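Local coordinates for inositol-3-phosphate synthase (Caenorhabditis elegans, PDB 1VKO), which binds nicotinamide-adenine-dinucleotide through a parallel, Rossmann-type sheet and belongs to the inositol phosphate synthase family, at residues G78-G83 with V243-T248; G293-N298 with K317-G322; P74-L79 with D153-G158. All blocks are in the same frame, centred on the assembly; numbering follows the deposited sequence.

Contact 1: G78-G83 with V243-T248. With NAD (nicotinamide-adenine-dinucleotide), chain G.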
# COMPACT_ATOMS: atom_id res chain seq x y z
N GLY A 78 -28.53 32.58 -7.56
CA GLY A 78 -29.15 31.52 -6.77
C GLY A 78 -28.73 30.17 -7.32
O GLY A 78 -28.64 30.00 -8.54
N LEU A 79 -28.50 29.22 -6.41
CA LEU A 79 -28.22 27.81 -6.78
C LEU A 79 -29.23 26.87 -6.16
O LEU A 79 -29.47 26.89 -4.93
CB LEU A 79 -26.76 27.38 -6.40
CG LEU A 79 -26.31 25.91 -6.62
CD1 LEU A 79 -26.29 25.57 -8.10
CD2 LEU A 79 -24.94 25.65 -6.04
N LEU A 80 -29.81 26.04 -7.03
CA LEU A 80 -30.80 25.07 -6.62
C LEU A 80 -30.28 23.65 -6.76
O LEU A 80 -30.02 23.18 -7.89
CB LEU A 80 -32.08 25.20 -7.46
CG LEU A 80 -32.94 26.44 -7.35
CD1 LEU A 80 -33.72 26.66 -8.65
CD2 LEU A 80 -33.86 26.30 -6.17
N LEU A 81 -30.20 22.93 -5.64
CA LEU A 81 -29.62 21.58 -5.74
C LEU A 81 -30.68 20.55 -5.67
O LEU A 81 -31.56 20.59 -4.80
CB LEU A 81 -28.57 21.34 -4.65
CG LEU A 81 -27.45 22.39 -4.52
CD1 LEU A 81 -26.48 22.13 -3.39
CD2 LEU A 81 -26.69 22.49 -5.82
N VAL A 82 -30.60 19.60 -6.57
CA VAL A 82 -31.43 18.41 -6.44
C VAL A 82 -30.67 17.42 -5.60
O VAL A 82 -29.48 17.13 -5.88
CB VAL A 82 -31.84 17.83 -7.79
CG1 VAL A 82 -32.97 16.83 -7.59
CG2 VAL A 82 -32.27 18.97 -8.73
N GLY A 83 -31.33 16.93 -4.57
CA GLY A 83 -30.64 16.20 -3.52
C GLY A 83 -30.07 17.19 -2.51
O GLY A 83 -28.97 17.02 -2.03
N VAL A 243 -29.67 31.99 -12.26
CA VAL A 243 -30.19 30.83 -11.55
C VAL A 243 -29.50 29.61 -12.15
O VAL A 243 -29.51 29.44 -13.38
CB VAL A 243 -31.73 30.69 -11.72
CG1 VAL A 243 -32.24 29.44 -11.06
CG2 VAL A 243 -32.43 31.88 -11.14
N ILE A 244 -28.90 28.80 -11.29
CA ILE A 244 -28.27 27.57 -11.70
C ILE A 244 -28.94 26.43 -10.94
O ILE A 244 -29.14 26.54 -9.72
CB ILE A 244 -26.75 27.58 -11.42
CG1 ILE A 244 -26.07 28.71 -12.15
CG2 ILE A 244 -26.08 26.21 -11.83
CD1 ILE A 244 -24.83 29.26 -11.38
N VAL A 245 -29.30 25.38 -11.68
CA VAL A 245 -29.82 24.17 -11.10
C VAL A 245 -28.77 23.06 -11.25
O VAL A 245 -28.14 22.90 -12.31
CB VAL A 245 -31.10 23.74 -11.79
CG1 VAL A 245 -31.45 22.23 -11.42
CG2 VAL A 245 -32.21 24.72 -11.44
N LEU A 246 -28.58 22.30 -10.18
CA LEU A 246 -27.51 21.31 -10.17
C LEU A 246 -27.96 20.03 -9.49
O LEU A 246 -28.49 20.05 -8.36
CB LEU A 246 -26.25 21.89 -9.50
CG LEU A 246 -24.98 21.05 -9.47
CD1 LEU A 246 -23.68 21.92 -9.56
CD2 LEU A 246 -24.99 20.15 -8.22
N TRP A 247 -27.75 18.92 -10.20
CA TRP A 247 -28.10 17.62 -9.73
C TRP A 247 -26.98 16.99 -8.88
O TRP A 247 -25.87 16.65 -9.39
CB TRP A 247 -28.43 16.71 -10.92
CG TRP A 247 -28.86 15.34 -10.49
CD1 TRP A 247 -28.05 14.33 -10.04
CD2 TRP A 247 -30.20 14.85 -10.42
NE1 TRP A 247 -28.81 13.23 -9.71
CE2 TRP A 247 -30.13 13.52 -9.93
CE3 TRP A 247 -31.46 15.39 -10.72
CZ2 TRP A 247 -31.27 12.72 -9.75
CZ3 TRP A 247 -32.59 14.63 -10.50
CH2 TRP A 247 -32.49 13.29 -10.04
N THR A 248 -27.29 16.78 -7.62
CA THR A 248 -26.43 16.08 -6.69
C THR A 248 -27.30 15.17 -5.80
O THR A 248 -27.04 15.00 -4.61
CB THR A 248 -25.56 17.07 -5.86
OG1 THR A 248 -24.76 16.32 -4.93
CG2 THR A 248 -26.39 18.03 -4.93
PA NAD G . -26.47 11.22 -0.80
O1A NAD G . -27.31 10.03 -0.70
O2A NAD G . -25.98 11.56 0.54
O5B NAD G . -27.34 12.36 -1.48
C5B NAD G . -28.45 12.02 -2.27
C4B NAD G . -29.62 12.84 -1.78
O4B NAD G . -30.50 13.06 -2.86
C3B NAD G . -30.41 12.12 -0.72
O3B NAD G . -30.84 13.16 0.16
C2B NAD G . -31.65 11.62 -1.40
O2B NAD G . -32.71 11.90 -0.48
C1B NAD G . -31.78 12.57 -2.58
N9A NAD G . -32.52 12.15 -3.80
C8A NAD G . -32.58 10.94 -4.42
N7A NAD G . -33.40 11.05 -5.48
C5A NAD G . -33.89 12.30 -5.58
C6A NAD G . -34.79 12.94 -6.45
N6A NAD G . -35.43 12.31 -7.44
N1A NAD G . -35.09 14.26 -6.23
C2A NAD G . -34.55 14.93 -5.17
N3A NAD G . -33.72 14.28 -4.32
C4A NAD G . -33.36 12.99 -4.51
O3 NAD G . -25.25 11.02 -1.85
PN NAD G . -24.13 12.13 -2.00
O1N NAD G . -24.73 13.42 -1.56
O2N NAD G . -22.93 11.64 -1.31
O5D NAD G . -23.89 12.33 -3.59
C5D NAD G . -24.99 12.48 -4.47
C4D NAD G . -24.67 12.13 -5.94
O4D NAD G . -23.47 12.74 -6.34
C3D NAD G . -24.51 10.63 -6.21
O3D NAD G . -25.12 10.33 -7.43
C2D NAD G . -23.04 10.48 -6.46
O2D NAD G . -22.68 9.44 -7.36
C1D NAD G . -22.71 11.81 -7.08
N1N NAD G . -21.26 11.94 -6.99
C2N NAD G . -20.66 11.98 -5.77
C3N NAD G . -19.29 12.07 -5.70
C7N NAD G . -18.73 12.49 -4.40
O7N NAD G . -19.67 12.63 -3.35
N7N NAD G . -17.41 12.73 -4.28
C4N NAD G . -18.51 12.14 -6.88
C5N NAD G . -19.14 12.08 -8.10
C6N NAD G . -20.53 11.97 -8.15
O HOH W 1 -26.73 15.68 -1.94
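L80 lies between V243 and V245 in the closely packed part of this parallel pair. Its CD1 reaches across to V245 CG2 at 3.7 Å and also touches V243 CG1. On the opposite face, L79 CD1 meets I244 CG2 at 3.8 Å. L81 and L246 run side by side there, CD2 against CB. The backbones, 20° apart in direction, are joined by five hydrogen bonds. Those of L80 and V82 to I244 and L246, and those returned to G78 and L80, all have N-H...O angles of at least 160°.

Beyond V82 the pairing opens. The last bond, T248 N to V82 O, is bent to 147°, and the CA atoms of G83 and T248 are 5.3 Å apart. T248 CG2 sits between its own N and carbonyl carbon, 3.4 Å from V82 O. Past it, a water lies between G83 O and T248 O, and the dinucleotide takes over: G83 CA is 3.2 Å from NAD O4B. V82 CG1 touches both W247 CZ3 (3.7 Å) and the adenine. These are the C-terminal ends of the strands of a Rossmann-type sheet, where the cofactor binds. Strands 154-159 and 295-298 flank the pair, and helix 281-291 packs on the V82, V245 and W247 face.

Contact 2: G293-N298 with K317-G322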
# COMPACT_ATOMS: atom_id res chain seq x y z
N GLY A 293 -34.94 29.57 -18.07
CA GLY A 293 -33.72 30.36 -18.22
C GLY A 293 -32.62 30.12 -17.18
O GLY A 293 -31.62 30.86 -17.16
N ALA A 294 -32.81 29.11 -16.33
CA ALA A 294 -31.76 28.59 -15.43
C ALA A 294 -30.83 27.61 -16.14
O ALA A 294 -31.25 26.87 -17.03
CB ALA A 294 -32.38 27.91 -14.21
N HIS A 295 -29.56 27.59 -15.75
CA HIS A 295 -28.60 26.69 -16.35
C HIS A 295 -28.66 25.39 -15.55
O HIS A 295 -29.11 25.37 -14.40
CB HIS A 295 -27.17 27.26 -16.32
CG HIS A 295 -27.09 28.69 -16.76
ND1 HIS A 295 -27.18 29.07 -18.08
CD2 HIS A 295 -26.92 29.83 -16.06
CE1 HIS A 295 -27.09 30.38 -18.17
NE2 HIS A 295 -26.92 30.87 -16.96
N TYR A 296 -28.20 24.32 -16.17
CA TYR A 296 -28.34 23.03 -15.55
C TYR A 296 -27.03 22.22 -15.58
O TYR A 296 -26.46 21.97 -16.69
CB TYR A 296 -29.50 22.25 -16.20
CG TYR A 296 -29.79 20.97 -15.45
CD1 TYR A 296 -30.58 20.95 -14.31
CD2 TYR A 296 -29.23 19.79 -15.87
CE1 TYR A 296 -30.82 19.75 -13.62
CE2 TYR A 296 -29.43 18.62 -15.19
CZ TYR A 296 -30.24 18.57 -14.10
OH TYR A 296 -30.43 17.33 -13.46
N ILE A 297 -26.58 21.85 -14.37
CA ILE A 297 -25.40 20.96 -14.16
C ILE A 297 -25.74 19.58 -13.60
O ILE A 297 -26.46 19.47 -12.59
CB ILE A 297 -24.34 21.62 -13.21
CG1 ILE A 297 -24.09 23.10 -13.54
CG2 ILE A 297 -23.02 20.77 -13.16
CD1 ILE A 297 -23.60 23.37 -14.93
N ASN A 298 -25.22 18.55 -14.27
CA ASN A 298 -25.39 17.15 -13.88
C ASN A 298 -24.12 16.60 -13.21
O ASN A 298 -23.12 16.35 -13.90
CB ASN A 298 -25.70 16.30 -15.12
CG ASN A 298 -25.76 14.77 -14.80
OD1 ASN A 298 -26.10 14.36 -13.69
ND2 ASN A 298 -25.45 13.93 -15.79
N LYS A 317 -31.00 29.30 -25.11
CA LYS A 317 -29.86 30.15 -24.76
C LYS A 317 -29.39 30.02 -23.30
O LYS A 317 -29.10 31.00 -22.60
CB LYS A 317 -30.12 31.61 -25.17
CG LYS A 317 -29.60 31.99 -26.57
CD LYS A 317 -30.23 31.17 -27.70
CE LYS A 317 -30.28 31.99 -29.00
N VAL A 318 -29.28 28.76 -22.89
CA VAL A 318 -28.89 28.38 -21.54
C VAL A 318 -27.71 27.37 -21.61
O VAL A 318 -27.52 26.70 -22.64
CB VAL A 318 -30.15 27.84 -20.84
CG1 VAL A 318 -30.04 26.40 -20.44
CG2 VAL A 318 -30.62 28.80 -19.72
N PHE A 319 -26.90 27.30 -20.56
CA PHE A 319 -25.76 26.36 -20.56
C PHE A 319 -26.09 25.09 -19.84
O PHE A 319 -26.78 25.12 -18.81
CB PHE A 319 -24.50 26.94 -19.87
CG PHE A 319 -23.85 28.07 -20.62
CD1 PHE A 319 -23.23 27.85 -21.85
CD2 PHE A 319 -23.81 29.34 -20.07
CE1 PHE A 319 -22.62 28.91 -22.53
CE2 PHE A 319 -23.20 30.40 -20.74
CZ PHE A 319 -22.60 30.19 -21.96
N VAL A 320 -25.59 23.97 -20.39
CA VAL A 320 -25.67 22.69 -19.71
C VAL A 320 -24.27 22.20 -19.34
O VAL A 320 -23.29 22.67 -19.93
CB VAL A 320 -26.55 21.63 -20.46
CG1 VAL A 320 -27.95 22.11 -20.52
CG2 VAL A 320 -26.02 21.27 -21.89
N GLY A 321 -24.17 21.30 -18.35
CA GLY A 321 -22.88 20.72 -17.95
C GLY A 321 -22.98 19.32 -17.34
O GLY A 321 -24.02 18.94 -16.82
N GLY A 322 -21.90 18.55 -17.42
CA GLY A 322 -21.83 17.17 -16.89
C GLY A 322 -20.77 16.35 -17.62
O GLY A 322 -20.11 16.86 -18.52
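The imidazole of H295 and the ring of F319 extend alongside one another, an oblique pair with centroids 5.6 Å apart and planes inclined by 34°. Their segments hold the strands of a beta-alpha-beta unit, 295-298 and 320-321 joined through helix 307-316, and they run parallel, their end-to-end directions differing by 4°. At the edge of the imidazole, near its plane, is F319 N, which donates to ND1 over 3.1 Å in a nearly straight bond (174°). V318 CG2 approaches the same ring obliquely. The H295 side chain thus supplies an acceptor just ahead of the first backbone bond.

Three backbone bonds follow the histidine: Y296 N to F319 O (3.1 Å), G321 N to Y296 O, and N298 N to G321 O (2.8 Å). In the last, the donor stands above the carbonyl plane. G321 has no side chain, and I297 CD1 occupies that side of it, 4.1 Å from G321 CA. Helix 440-458 packs on H295 and I297 through T455 and L451, while helix 281-291 packs against Y296 on the face opposite I297.

The N298 amide is bonded outside the two segments, ND2 to Q302 O and OD1 to S300 N. At the opposite end, V318 CG2 rests 3.4 Å from both G293 O and A294 O.

Contact 3: P74-L79 with D153-G158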
# COMPACT_ATOMS: atom_id res chain seq x y z
N PRO A 74 -20.13 40.35 -11.12
CA PRO A 74 -20.86 39.10 -11.01
C PRO A 74 -22.32 39.37 -10.67
O PRO A 74 -22.61 40.25 -9.86
CB PRO A 74 -20.13 38.36 -9.88
CG PRO A 74 -18.72 38.92 -9.96
CD PRO A 74 -18.96 40.38 -10.21
N ARG A 75 -23.23 38.65 -11.34
CA ARG A 75 -24.66 38.79 -11.12
C ARG A 75 -25.11 38.14 -9.80
O ARG A 75 -24.43 37.24 -9.27
CB ARG A 75 -25.42 38.17 -12.29
CG ARG A 75 -25.57 39.09 -13.48
CD ARG A 75 -24.39 39.04 -14.45
NE ARG A 75 -24.63 39.81 -15.67
CZ ARG A 75 -24.80 39.29 -16.88
NH1 ARG A 75 -24.76 37.98 -17.07
NH2 ARG A 75 -25.00 40.09 -17.90
N LYS A 76 -26.26 38.60 -9.28
CA LYS A 76 -26.84 38.02 -8.06
C LYS A 76 -27.31 36.62 -8.36
O LYS A 76 -28.14 36.42 -9.26
CB LYS A 76 -27.98 38.86 -7.51
CG LYS A 76 -28.33 38.50 -6.07
CD LYS A 76 -29.60 39.20 -5.58
CE LYS A 76 -29.84 38.82 -4.13
NZ LYS A 76 -31.16 39.26 -3.62
N THR A 77 -26.81 35.64 -7.62
CA THR A 77 -26.85 34.24 -8.08
C THR A 77 -27.48 33.25 -7.11
O THR A 77 -27.04 33.09 -5.98
CB THR A 77 -25.42 33.81 -8.46
OG1 THR A 77 -25.02 34.57 -9.61
CG2 THR A 77 -25.33 32.37 -8.95
N GLY A 78 -28.53 32.58 -7.56
CA GLY A 78 -29.15 31.52 -6.77
C GLY A 78 -28.73 30.17 -7.32
O GLY A 78 -28.64 30.00 -8.54
N LEU A 79 -28.50 29.22 -6.41
CA LEU A 79 -28.22 27.81 -6.78
C LEU A 79 -29.23 26.87 -6.16
O LEU A 79 -29.47 26.89 -4.93
CB LEU A 79 -26.76 27.38 -6.40
CG LEU A 79 -26.31 25.91 -6.62
CD1 LEU A 79 -26.29 25.57 -8.10
CD2 LEU A 79 -24.94 25.65 -6.04
N ASP A 153 -21.44 34.29 -1.73
CA ASP A 153 -22.39 35.14 -2.45
C ASP A 153 -23.49 34.32 -3.08
O ASP A 153 -24.37 34.88 -3.78
CB ASP A 153 -21.70 35.88 -3.61
CG ASP A 153 -20.60 36.79 -3.15
OD1 ASP A 153 -20.87 37.63 -2.26
OD2 ASP A 153 -19.45 36.74 -3.66
N LEU A 154 -23.43 33.00 -2.89
CA LEU A 154 -24.42 32.09 -3.49
C LEU A 154 -25.58 31.92 -2.55
O LEU A 154 -25.39 31.61 -1.37
CB LEU A 154 -23.82 30.72 -3.81
CG LEU A 154 -22.65 30.48 -4.80
CD1 LEU A 154 -22.17 29.00 -4.73
CD2 LEU A 154 -22.99 30.86 -6.27
N ILE A 155 -26.79 32.13 -3.06
CA ILE A 155 -28.01 31.83 -2.31
C ILE A 155 -28.49 30.45 -2.72
O ILE A 155 -28.72 30.20 -3.90
CB ILE A 155 -29.13 32.85 -2.67
CG1 ILE A 155 -28.83 34.26 -2.14
CG2 ILE A 155 -30.46 32.37 -2.14
CD1 ILE A 155 -28.25 35.24 -3.17
N ILE A 156 -28.72 29.56 -1.75
CA ILE A 156 -29.00 28.17 -2.08
C ILE A 156 -30.32 27.60 -1.54
O ILE A 156 -30.57 27.61 -0.36
CB ILE A 156 -27.84 27.29 -1.61
CG1 ILE A 156 -26.53 27.69 -2.28
CG2 ILE A 156 -28.19 25.81 -1.78
CD1 ILE A 156 -25.34 26.77 -1.90
N SER A 157 -31.15 27.06 -2.43
CA SER A 157 -32.25 26.22 -2.04
C SER A 157 -32.17 24.89 -2.85
O SER A 157 -31.11 24.56 -3.42
CB SER A 157 -33.56 26.93 -2.35
OG SER A 157 -34.65 26.18 -1.86
N GLY A 158 -33.27 24.14 -2.88
CA GLY A 158 -33.41 23.00 -3.71
C GLY A 158 -34.40 21.99 -3.19
O GLY A 158 -35.27 22.32 -2.38
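I155 meets K76 and T77 across the pairing, and its side chain can be followed outward from the backbone. CB lies 3.9 Å from T77 O, the carbonyl that also accepts the hydrogen bond from I155 N. The first torsion (-70°) leaves CG1 beside the backbone N, anti to the carbonyl carbon. The second, 100°, falls away from a staggered value and brings CD1 back over the neighbouring strand. There CD1 is 3.7 Å from T77 O and 4.0 Å from K76 CE. The lysine chain, extended beyond CG, crosses the isoleucine obliquely, and its touching atom is CE; NZ is hydrogen-bonded to H238 O. I155 also packs on F234 and H238 of helix 220-238.

The backbone evidence places this pair at the edge of the Rossmann-type parallel sheet within the chain: strand 154-159 is outermost and 77-82 its inner neighbour. I155 is gripped by T77 and L79, receiving from L79 N at 2.7 Å through its O while donating to T77 O. L79 O then accepts S157 N, a bond bent to 138°. L79 thus straddles I156 with its N and O, whereas G78 directs its own to strand 242-247.

On the face opposite I155, T77 and L154 extend next to each other, CG2 to CD2 at 3.9 Å. T77 OG1 bonds to R75 O, two residues earlier, at 2.8 Å, from above that carbonyl plane. Farther along this face I156 CG2 lies out beyond L79 O, 3.6 Å from it, and I156 CG1 meets L79 CB. Helix 440-458 covers L79 here, through I448 and A452.

In the fold
From the N terminus, segment 74-79 enters the sheet and strand 77-82 is used twice. Contact 3 closes first, when the chain returns at 153-158; contact 1 closes later, at 243-248, so the loop of contact 3 begins on the overlapping segment and ends inside that of contact 1. Contact 2 follows in series, with a short crossover between its two strands. The three meet in one parallel sheet: contacts 1 and 3 share G78 and L79, and L81 N lies 2.9 Å from S157 O. Strands 242-247 and 295-298 join contacts 1 and 2, V245 N lying 2.7 Å from H295 O. Contacts 2 and 3 do not touch.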